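Local coordinates for 2-hydroxychromene-2-carboxylate isomerase (Pseudomonas putida, PDB 2IMF), which catalyses the reversible glutathione-dependent isomerization of 2-hydroxychromene-2-carboxylate to trans-O-hydroxybenzylidenepyruvate in naphthalene degradation and belongs to the kappa class of glutathione transferases, at residues E99-A104 and E131-D136; F93-A98 and R137-H142; L16-L21 and Y105-F110. All blocks are in the same frame, centred on the assembly; numbering follows the deposited sequence. Where two conformers were deposited one is given.

Contact 1. Residues E99-A104 and E131-D136; sequences EAQAAA and EKLGWD. With CXS (3-cyclohexyl-1-propylsulfonic acid), chain G.
A Schellman motif closes helix 125-133, and Gln101, from the first turn of helix 99-115, bonds to the carbonyl of Leu133 just ahead of the motif's glycine, Gly134. The amide nitrogen Gln101 NE2 donates to Leu133 O over 3.2 Å, with an N-H...O angle of 158°. The acceptor lies almost exactly in the amide plane of Gln101, and the donor in turn sits in the carbonyl plane of Leu133. With its chain bent at chi2 (-67°), Gln101 slides past Leu133 in the opposite direction, while one turn further along the helix Ala104 CB meets Leu133 CD2 at 3.8 Å. The same Gln101 NE2 also donates to O3 of the CXS molecule, probably picked up from the crystallisation liquor, at 2.9 Å. Trp135 NE1 donates a second, more bent hydrogen bond to CXS O3 at 3.0 Å, O3 lying at the edge of the indole, near its plane. One face of this indole carries Leu133 CD1, 3.5 Å above the plane. Gly97 N binds the sulfonate as well. Gln101 NE2 and Trp135 NE1 are only 3.4 Å apart, yet both are donors; a shared anionic acceptor therefore probably offsets the unfavourable approach of two N-H groups.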
loop_
_atom_site.group_PDB
_atom_site.type_symbol
_atom_site.label_atom_id
_atom_site.label_comp_id
_atom_site.label_asym_id
_atom_site.label_seq_id
_atom_site.Cartn_x
_atom_site.Cartn_y
_atom_site.Cartn_z
ATOM N N GLU A 99 13.297 27.253 -2.777
ATOM C CA GLU A 99 12.238 26.294 -3.033
ATOM C C GLU A 99 12.091 25.980 -4.498
ATOM O O GLU A 99 11.869 24.811 -4.832
ATOM C CB GLU A 99 10.905 26.794 -2.450
ATOM C CG GLU A 99 9.650 26.035 -2.933
ATOM C CD GLU A 99 9.440 24.668 -2.263
ATOM O OE1 GLU A 99 10.394 24.101 -1.672
ATOM O OE2 GLU A 99 8.295 24.164 -2.343
ATOM N N ALA A 100 12.194 26.988 -5.370
ATOM C CA ALA A 100 11.895 26.759 -6.786
ATOM C C ALA A 100 12.953 25.798 -7.320
ATOM O O ALA A 100 12.655 24.943 -8.149
ATOM C CB ALA A 100 11.908 28.044 -7.572
ATOM N N GLN A 101 14.186 26.005 -6.871
ATOM C CA GLN A 101 15.326 25.274 -7.452
ATOM C C GLN A 101 15.395 23.881 -6.813
ATOM O O GLN A 101 15.802 22.928 -7.459
ATOM C CB GLN A 101 16.644 26.034 -7.341
ATOM C CG GLN A 101 16.941 27.114 -8.452
ATOM C CD GLN A 101 17.169 26.529 -9.862
ATOM O OE1 GLN A 101 16.237 26.005 -10.491
ATOM N NE2 GLN A 101 18.405 26.635 -10.366
ATOM N N ALA A 102 14.952 23.774 -5.565
ATOM C CA ALA A 102 14.854 22.461 -4.880
ATOM C C ALA A 102 13.793 21.657 -5.595
ATOM O O ALA A 102 14.070 20.513 -5.981
ATOM C CB ALA A 102 14.526 22.643 -3.389
ATOM N N ALA A 103 12.605 22.189 -5.856
ATOM C CA ALA A 103 11.608 21.485 -6.583
ATOM C C ALA A 103 12.048 21.186 -7.979
ATOM O O ALA A 103 11.738 20.130 -8.548
ATOM C CB ALA A 103 10.320 22.333 -6.630
ATOM N N ALA A 104 12.751 22.134 -8.620
ATOM C CA ALA A 104 13.190 21.912 -9.981
ATOM C C ALA A 104 14.181 20.735 -10.046
ATOM O O ALA A 104 14.066 19.908 -10.936
ATOM C CB ALA A 104 13.828 23.160 -10.570
ATOM N N GLU A 131 23.104 21.223 -16.606
ATOM C CA GLU A 131 22.812 21.973 -17.809
ATOM C C GLU A 131 21.371 22.412 -17.734
ATOM O O GLU A 131 21.075 23.569 -18.023
ATOM C CB GLU A 131 22.977 21.053 -19.035
ATOM C CG GLU A 131 21.994 21.378 -20.222
ATOM C CD GLU A 131 22.566 22.225 -21.322
ATOM O OE1 GLU A 131 23.659 21.882 -21.849
ATOM O OE2 GLU A 131 21.885 23.204 -21.705
ATOM N N LYS A 132 20.471 21.526 -17.340
ATOM C CA LYS A 132 19.055 21.858 -17.224
ATOM C C LYS A 132 18.746 22.951 -16.210
ATOM O O LYS A 132 17.832 23.788 -16.441
ATOM C CB LYS A 132 18.279 20.562 -16.866
ATOM C CG LYS A 132 16.827 20.702 -16.700
ATOM C CD LYS A 132 16.116 21.075 -18.009
ATOM C CE LYS A 132 14.644 21.378 -17.712
ATOM N NZ LYS A 132 14.546 22.655 -16.905
ATOM N N LEU A 133 19.441 22.917 -15.090
ATOM C CA LEU A 133 19.160 23.815 -13.987
ATOM C C LEU A 133 19.950 25.108 -14.055
ATOM O O LEU A 133 19.753 25.982 -13.204
ATOM C CB LEU A 133 19.457 23.127 -12.648
ATOM C CG LEU A 133 18.538 21.927 -12.398
ATOM C CD1 LEU A 133 18.879 21.396 -11.105
ATOM C CD2 LEU A 133 17.013 22.425 -12.411
ATOM N N GLY A 134 20.900 25.219 -14.970
ATOM C CA GLY A 134 21.753 26.410 -14.974
ATOM C C GLY A 134 22.815 26.419 -13.912
ATOM O O GLY A 134 23.236 27.527 -13.481
ATOM N N TRP A 135 23.307 25.245 -13.488
ATOM C CA TRP A 135 24.318 25.113 -12.504
ATOM C C TRP A 135 25.675 24.917 -13.114
ATOM O O TRP A 135 25.790 24.627 -14.307
ATOM C CB TRP A 135 24.025 23.891 -11.642
ATOM C CG TRP A 135 22.852 24.030 -10.739
ATOM C CD1 TRP A 135 22.121 25.173 -10.446
ATOM C CD2 TRP A 135 22.313 22.991 -9.906
ATOM N NE1 TRP A 135 21.147 24.855 -9.516
ATOM C CE2 TRP A 135 21.270 23.534 -9.155
ATOM C CE3 TRP A 135 22.636 21.648 -9.721
ATOM C CZ2 TRP A 135 20.490 22.774 -8.239
ATOM C CZ3 TRP A 135 21.869 20.886 -8.820
ATOM C CH2 TRP A 135 20.837 21.463 -8.069
ATOM N N ASP A 136 26.718 25.190 -12.336
ATOM C CA ASP A 136 28.095 24.955 -12.712
ATOM C C ASP A 136 28.435 23.482 -12.520
ATOM O O ASP A 136 28.451 22.942 -11.418
ATOM C CB ASP A 136 28.952 25.876 -11.825
ATOM C CG ASP A 136 30.434 25.808 -12.147
ATOM O OD1 ASP A 136 31.128 24.752 -12.069
ATOM O OD2 ASP A 136 30.928 26.913 -12.490
HETATM S S CXS G . 20.471 27.184 -6.962
HETATM O O1 CXS G . 19.731 25.914 -6.607
HETATM O O2 CXS G . 19.917 28.272 -6.048
HETATM O O3 CXS G . 20.288 27.513 -8.374
HETATM C C1 CXS G . 22.110 26.941 -6.669
HETATM C C2 CXS G . 22.512 26.749 -5.226
HETATM C C3 CXS G . 23.913 26.199 -5.026
HETATM N N CXS G . 24.045 25.845 -3.650
HETATM C C4 CXS G . 25.281 25.330 -3.101
HETATM C C5 CXS G . 26.638 25.746 -3.636
HETATM C C6 CXS G . 27.876 25.008 -3.119
HETATM C C7 CXS G . 27.750 24.574 -1.673
HETATM C C8 CXS G . 26.453 23.828 -1.424
HETATM C C9 CXS G . 25.235 24.664 -1.736
#

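Contact 2. Residues F93-A98 and R137-H142; sequences FYYSGA and RSAFEH
The ring of Tyr95 receives the edge of Phe140 on one face, CD1 of the phenylalanine standing 3.5 Å above the tyrosine plane and displaced toward the rim. This is an edge-to-face pair, with centroids 5.1 Å apart and planes at 66°. Phe140 CD1 comes nearest at Tyr95 CG, 3.6 Å away. Over the same ring lies Phe140 CA, 4.2 Å from the centroid and 26° off the normal, a CH-pi contact that brings the helix backbone against the phenol. Tyr95 lies in the connection between helices 87-92 and 99-115, and Phe140 in the first turn of helix 137-145; the pair packs that helix on the connection, both within the helical part of this DsbA-related thioredoxin fold. With CG anti to the backbone N, the Tyr95 ring is carried out toward helix 137-145. The phenol end extends past Phe140 to Ala139, where Tyr95 OH lies 3.3 Å from Ala139 CB. Within segment 93-98, Phe93 O accepts from both Ser96 N and Ser96 OG, the latter at 2.8 Å and nearly in line with the carbonyl. Trp135 meets both rings of the pair, and Phe143 adds a further edge-to-face partner for Tyr95.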
loop_
_atom_site.group_PDB
_atom_site.type_symbol
_atom_site.label_atom_id
_atom_site.label_comp_id
_atom_site.label_asym_id
_atom_site.label_seq_id
_atom_site.Cartn_x
_atom_site.Cartn_y
_atom_site.Cartn_z
ATOM N N PHE A 93 20.694 16.548 -4.147
ATOM C CA PHE A 93 19.595 17.407 -3.752
ATOM C C PHE A 93 20.082 18.525 -2.814
ATOM O O PHE A 93 19.520 19.595 -2.844
ATOM C CB PHE A 93 18.475 16.575 -3.055
ATOM C CG PHE A 93 17.471 17.438 -2.345
ATOM C CD1 PHE A 93 16.512 18.057 -3.069
ATOM C CD2 PHE A 93 17.523 17.652 -0.957
ATOM C CE1 PHE A 93 15.630 18.941 -2.489
ATOM C CE2 PHE A 93 16.647 18.517 -0.342
ATOM C CZ PHE A 93 15.705 19.139 -1.118
ATOM N N TYR A 94 21.043 18.240 -1.973
ATOM C CA TYR A 94 21.509 19.240 -1.031
ATOM C C TYR A 94 22.352 20.336 -1.655
ATOM O O TYR A 94 22.736 21.271 -0.921
ATOM C CB TYR A 94 22.202 18.514 0.142
ATOM C CG TYR A 94 21.141 17.656 0.848
ATOM C CD1 TYR A 94 20.186 18.289 1.637
ATOM C CD2 TYR A 94 21.032 16.270 0.614
ATOM C CE1 TYR A 94 19.114 17.580 2.199
ATOM C CE2 TYR A 94 20.005 15.536 1.176
ATOM C CZ TYR A 94 19.020 16.211 1.918
ATOM O OH TYR A 94 17.966 15.532 2.488
ATOM N N TYR A 95 22.588 20.313 -2.957
ATOM C CA TYR A 95 23.184 21.482 -3.620
ATOM C C TYR A 95 22.101 22.530 -3.911
ATOM O O TYR A 95 22.471 23.651 -4.179
ATOM C CB TYR A 95 23.737 21.000 -4.964
ATOM C CG TYR A 95 24.647 21.987 -5.690
ATOM C CD1 TYR A 95 25.983 22.025 -5.334
ATOM C CD2 TYR A 95 24.195 22.768 -6.785
ATOM C CE1 TYR A 95 26.889 22.888 -5.995
ATOM C CE2 TYR A 95 25.105 23.625 -7.449
ATOM C CZ TYR A 95 26.402 23.593 -7.057
ATOM O OH TYR A 95 27.250 24.486 -7.737
ATOM N N SER A 96 20.810 22.189 -3.945
ATOM C CA SER A 96 19.808 23.101 -4.428
ATOM C C SER A 96 19.548 24.163 -3.388
ATOM O O SER A 96 19.772 23.962 -2.197
ATOM C CB SER A 96 18.533 22.348 -4.812
ATOM O OG SER A 96 17.907 21.714 -3.719
ATOM N N GLY A 97 19.111 25.322 -3.880
ATOM C CA GLY A 97 18.993 26.507 -2.997
ATOM C C GLY A 97 17.575 26.662 -2.483
ATOM O O GLY A 97 17.086 25.843 -1.698
ATOM N N ALA A 98 16.884 27.686 -2.955
ATOM C CA ALA A 98 15.564 27.945 -2.439
ATOM C C ALA A 98 14.557 27.060 -3.146
ATOM O O ALA A 98 14.923 26.235 -4.009
ATOM C CB ALA A 98 15.207 29.419 -2.589
ATOM N N ARG A 137 28.597 22.816 -13.664
ATOM C CA ARG A 137 28.769 21.380 -13.616
ATOM C C ARG A 137 29.899 20.963 -12.723
ATOM O O ARG A 137 29.747 20.076 -11.924
ATOM C CB ARG A 137 29.172 20.940 -15.043
ATOM C CG ARG A 137 29.426 19.456 -15.117
ATOM C CD ARG A 137 30.345 19.043 -16.330
ATOM N NE ARG A 137 31.479 19.960 -16.569
ATOM C CZ ARG A 137 32.674 19.882 -15.968
ATOM N NH1 ARG A 137 32.982 18.871 -15.150
ATOM N NH2 ARG A 137 33.562 20.840 -16.230
ATOM N N SER A 138 31.049 21.628 -12.873
ATOM C CA SER A 138 32.202 21.232 -12.085
ATOM C C SER A 138 31.941 21.462 -10.543
ATOM O O SER A 138 32.300 20.569 -9.741
ATOM C CB SER A 138 33.428 22.068 -12.494
ATOM O OG SER A 138 34.535 21.665 -11.692
ATOM N N ALA A 139 31.304 22.579 -10.203
ATOM C CA ALA A 139 31.021 22.842 -8.796
ATOM C C ALA A 139 30.061 21.770 -8.302
ATOM O O ALA A 139 30.218 21.306 -7.172
ATOM C CB ALA A 139 30.430 24.232 -8.680
ATOM N N PHE A 140 29.051 21.375 -9.085
ATOM C CA PHE A 140 28.093 20.356 -8.620
ATOM C C PHE A 140 28.790 19.040 -8.428
ATOM O O PHE A 140 28.593 18.372 -7.442
ATOM C CB PHE A 140 26.891 20.307 -9.592
ATOM C CG PHE A 140 25.843 19.311 -9.221
ATOM C CD1 PHE A 140 25.245 19.341 -7.994
ATOM C CD2 PHE A 140 25.425 18.353 -10.138
ATOM C CE1 PHE A 140 24.260 18.397 -7.605
ATOM C CE2 PHE A 140 24.422 17.463 -9.823
ATOM C CZ PHE A 140 23.859 17.412 -8.564
ATOM N N GLU A 141 29.593 18.664 -9.402
ATOM C CA GLU A 141 30.243 17.368 -9.316
ATOM C C GLU A 141 31.197 17.338 -8.109
ATOM O O GLU A 141 31.328 16.342 -7.382
ATOM C CB GLU A 141 31.032 17.074 -10.589
ATOM C CG GLU A 141 30.095 16.761 -11.761
ATOM C CD GLU A 141 30.793 16.619 -13.074
ATOM O OE1 GLU A 141 32.006 16.940 -13.200
ATOM O OE2 GLU A 141 30.088 16.238 -14.022
ATOM N N HIS A 142 31.883 18.473 -7.846
ATOM C CA HIS A 142 32.735 18.529 -6.662
ATOM C C HIS A 142 31.891 18.409 -5.400
ATOM O O HIS A 142 32.299 17.725 -4.444
ATOM C CB HIS A 142 33.549 19.843 -6.628
ATOM C CG HIS A 142 34.770 19.796 -7.486
ATOM N ND1 HIS A 142 34.728 19.824 -8.869
ATOM C CD2 HIS A 142 36.077 19.627 -7.148
ATOM C CE1 HIS A 142 35.964 19.672 -9.346
ATOM N NE2 HIS A 142 36.796 19.599 -8.325
#

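Contact 3. Residues L16-L21 and Y105-F110; sequences LANQRL and YVNVVF. With PO4 (phosphate ion), chain D.
Asn18 reaches from helix 12-28 toward helix 99-115 and meets three residues there: Asn107 with its amide nitrogen, Val106 with its amide oxygen and Phe110 with its CB. The two asparagine amides are turned 48° against each other. Asn18 ND2 donates to Asn107 OD1 at 2.9 Å, and the N-H...O angle of 161° makes the bond fairly straight. The donor lies in the carbonyl plane of Asn107, whereas Asn107 OD1 is slightly tilted from the amide plane of Asn18. In Asn18 CG stands anti to the backbone N, which carries the amide across to the other helix. Asn107, whose CB does not point straight at helix 12-28, nevertheless brings its oxygen to the meeting point.

The carbonyl end of Asn18 is packed against a methyl group, OD1 lying 3.4 Å from Val106 CG1. One turn later, Phe110 approaches at the base of the same side chain, with CD2 3.9 Å from Asn18 CB. Asn18 is buried, and the bond to Asn107 gives its NH2 group a polar partner beside Val106 and Phe110. On another side of helix 12-28, Arg20 extends away from the contact, its NH1 and NH2 binding separate oxygens of a phosphate ion, probably from the crystallisation liquor, while NE makes a salt bridge with Glu188.

Helix 12-28, which starts just after Ser11, links the parallel strands 2-7 and 31-36 as the beta-alpha-beta unit of the thioredoxin fold, and helix 99-115 of the helical part packs on it. The N-to-C directions of the two segments are 136° apart, an oblique, roughly antiparallel crossing, with axes 10.5 Å apart at closest approach. Strand 2-7 touches both: Phe5 packs on Asn18 and Phe7 on Val106. Helix 57-74 receives Leu16, while helix 125-133 packs against Tyr105 and Val108.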
loop_
_atom_site.group_PDB
_atom_site.type_symbol
_atom_site.label_atom_id
_atom_site.label_comp_id
_atom_site.label_asym_id
_atom_site.label_seq_id
_atom_site.Cartn_x
_atom_site.Cartn_y
_atom_site.Cartn_z
ATOM N N LEU A 16 5.913 8.912 -8.405
ATOM C CA LEU A 16 4.474 9.197 -8.551
ATOM C C LEU A 16 4.044 10.283 -7.535
ATOM O O LEU A 16 3.350 11.258 -7.864
ATOM C CB LEU A 16 3.672 7.960 -8.251
ATOM C CG LEU A 16 3.789 6.865 -9.337
ATOM C CD1 LEU A 16 3.137 5.586 -8.843
ATOM C CD2 LEU A 16 3.116 7.339 -10.687
ATOM N N ALA A 17 4.409 10.120 -6.262
ATOM C CA ALA A 17 4.064 11.126 -5.243
ATOM C C ALA A 17 4.614 12.485 -5.573
ATOM O O ALA A 17 3.907 13.504 -5.366
ATOM C CB ALA A 17 4.524 10.668 -3.839
ATOM N N ASN A 18 5.855 12.562 -6.040
ATOM C CA ASN A 18 6.377 13.866 -6.379
ATOM C C ASN A 18 5.596 14.500 -7.489
ATOM O O ASN A 18 5.398 15.707 -7.395
ATOM C CB ASN A 18 7.847 13.726 -6.782
ATOM C CG ASN A 18 8.446 15.036 -7.124
ATOM O OD1 ASN A 18 8.516 15.909 -6.273
ATOM N ND2 ASN A 18 8.759 15.226 -8.401
ATOM N N GLN A 19 5.176 13.737 -8.483
ATOM C CA GLN A 19 4.381 14.343 -9.590
ATOM C C GLN A 19 3.104 14.956 -9.012
ATOM O O GLN A 19 2.733 16.088 -9.380
ATOM C CB GLN A 19 3.999 13.215 -10.594
ATOM C CG GLN A 19 2.902 13.541 -11.699
ATOM C CD GLN A 19 3.375 14.576 -12.686
ATOM O OE1 GLN A 19 4.569 14.812 -12.859
ATOM N NE2 GLN A 19 2.423 15.190 -13.363
ATOM N N ARG A 20 2.420 14.229 -8.117
ATOM C CA ARG A 20 1.119 14.704 -7.652
ATOM C C ARG A 20 1.357 15.857 -6.726
ATOM O O ARG A 20 0.641 16.876 -6.821
ATOM C CB ARG A 20 0.419 13.558 -6.945
ATOM C CG ARG A 20 -0.846 13.923 -6.161
ATOM C CD ARG A 20 -1.645 12.691 -6.149
ATOM N NE ARG A 20 -2.943 12.788 -5.443
ATOM C CZ ARG A 20 -3.814 11.783 -5.398
ATOM N NH1 ARG A 20 -3.553 10.575 -5.951
ATOM N NH2 ARG A 20 -4.915 11.946 -4.680
ATOM N N LEU A 21 2.348 15.816 -5.833
ATOM C CA LEU A 21 2.661 16.948 -4.971
ATOM C C LEU A 21 3.060 18.176 -5.755
ATOM O O LEU A 21 2.684 19.288 -5.357
ATOM C CB LEU A 21 3.739 16.617 -3.953
ATOM C CG LEU A 21 3.252 15.593 -2.931
ATOM C CD1 LEU A 21 4.520 14.947 -2.273
ATOM C CD2 LEU A 21 2.406 16.344 -1.843
ATOM N N TYR A 105 15.113 20.711 -9.105
ATOM C CA TYR A 105 16.073 19.567 -9.049
ATOM C C TYR A 105 15.298 18.255 -8.882
ATOM O O TYR A 105 15.489 17.300 -9.636
ATOM C CB TYR A 105 17.062 19.715 -7.940
ATOM C CG TYR A 105 18.077 18.595 -7.811
ATOM C CD1 TYR A 105 19.189 18.556 -8.621
ATOM C CD2 TYR A 105 17.803 17.555 -6.982
ATOM C CE1 TYR A 105 20.122 17.531 -8.472
ATOM C CE2 TYR A 105 18.683 16.532 -6.814
ATOM C CZ TYR A 105 19.863 16.513 -7.602
ATOM O OH TYR A 105 20.784 15.521 -7.446
ATOM N N VAL A 106 14.406 18.187 -7.907
ATOM C CA VAL A 106 13.698 16.942 -7.639
ATOM C C VAL A 106 12.908 16.564 -8.888
ATOM O O VAL A 106 12.891 15.371 -9.268
ATOM C CB VAL A 106 12.848 17.118 -6.382
ATOM C CG1 VAL A 106 11.938 15.909 -6.213
ATOM C CG2 VAL A 106 13.756 17.300 -5.176
ATOM N N ASN A 107 12.211 17.514 -9.548
ATOM C CA ASN A 107 11.471 17.186 -10.728
ATOM C C ASN A 107 12.334 16.691 -11.879
ATOM O O ASN A 107 12.017 15.709 -12.528
ATOM C CB ASN A 107 10.644 18.442 -11.172
ATOM C CG ASN A 107 9.497 18.787 -10.219
ATOM O OD1 ASN A 107 9.042 17.957 -9.426
ATOM N ND2 ASN A 107 9.046 20.046 -10.274
ATOM N N VAL A 108 13.421 17.390 -12.133
ATOM C CA VAL A 108 14.246 16.995 -13.271
ATOM C C VAL A 108 14.873 15.609 -13.032
ATOM O O VAL A 108 14.885 14.768 -13.943
ATOM C CB VAL A 108 15.390 18.053 -13.430
ATOM C CG1 VAL A 108 16.522 17.540 -14.287
ATOM C CG2 VAL A 108 14.811 19.401 -13.992
ATOM N N VAL A 109 15.327 15.333 -11.805
ATOM C CA VAL A 109 15.981 14.052 -11.541
ATOM C C VAL A 109 14.933 12.933 -11.588
ATOM O O VAL A 109 15.150 11.871 -12.193
ATOM C CB VAL A 109 16.746 14.035 -10.227
ATOM C CG1 VAL A 109 17.306 12.655 -9.892
ATOM C CG2 VAL A 109 17.886 15.044 -10.267
ATOM N N PHE A 110 13.751 13.146 -10.967
ATOM C CA PHE A 110 12.760 12.082 -11.017
ATOM C C PHE A 110 12.336 11.844 -12.427
ATOM O O PHE A 110 12.101 10.689 -12.822
ATOM C CB PHE A 110 11.560 12.425 -10.090
ATOM C CG PHE A 110 11.634 11.757 -8.747
ATOM C CD1 PHE A 110 11.734 10.407 -8.693
ATOM C CD2 PHE A 110 11.482 12.439 -7.578
ATOM C CE1 PHE A 110 11.713 9.737 -7.478
ATOM C CE2 PHE A 110 11.495 11.807 -6.360
ATOM C CZ PHE A 110 11.671 10.459 -6.306
HETATM P P PO4 D . -6.665 8.613 -5.405
HETATM O O1 PO4 D . -7.817 7.780 -6.000
HETATM O O2 PO4 D . -7.208 9.985 -5.008
HETATM O O3 PO4 D . -5.900 7.838 -4.359
HETATM O O4 PO4 D . -5.798 8.741 -6.608
#

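How the contacts relate
Helix 99-115 ties contact 1 to contact 3, supplying successive segments to each; their centres lie about 13 Å apart. Trp135 joins contacts 1 and 2, whose centres are about 9 Å apart: its CE3 is 3.5 Å from Tyr95 CD2. Tyr105 extends this aromatic group toward contact 3, since Trp135 CH2 lies 3.4 Å from Tyr105 CD1. Along the chain, contact 1 is nested inside the loop closed by contact 2, whereas contact 3 alternates with both. Contacts 1 and 2 lie away from the glutathione and substrate sites. Contact 3 lies closer: the Phe110 side chain is about 6 Å from that of Ser11, which binds glutathione, and about 9 Å from the bound glutathione.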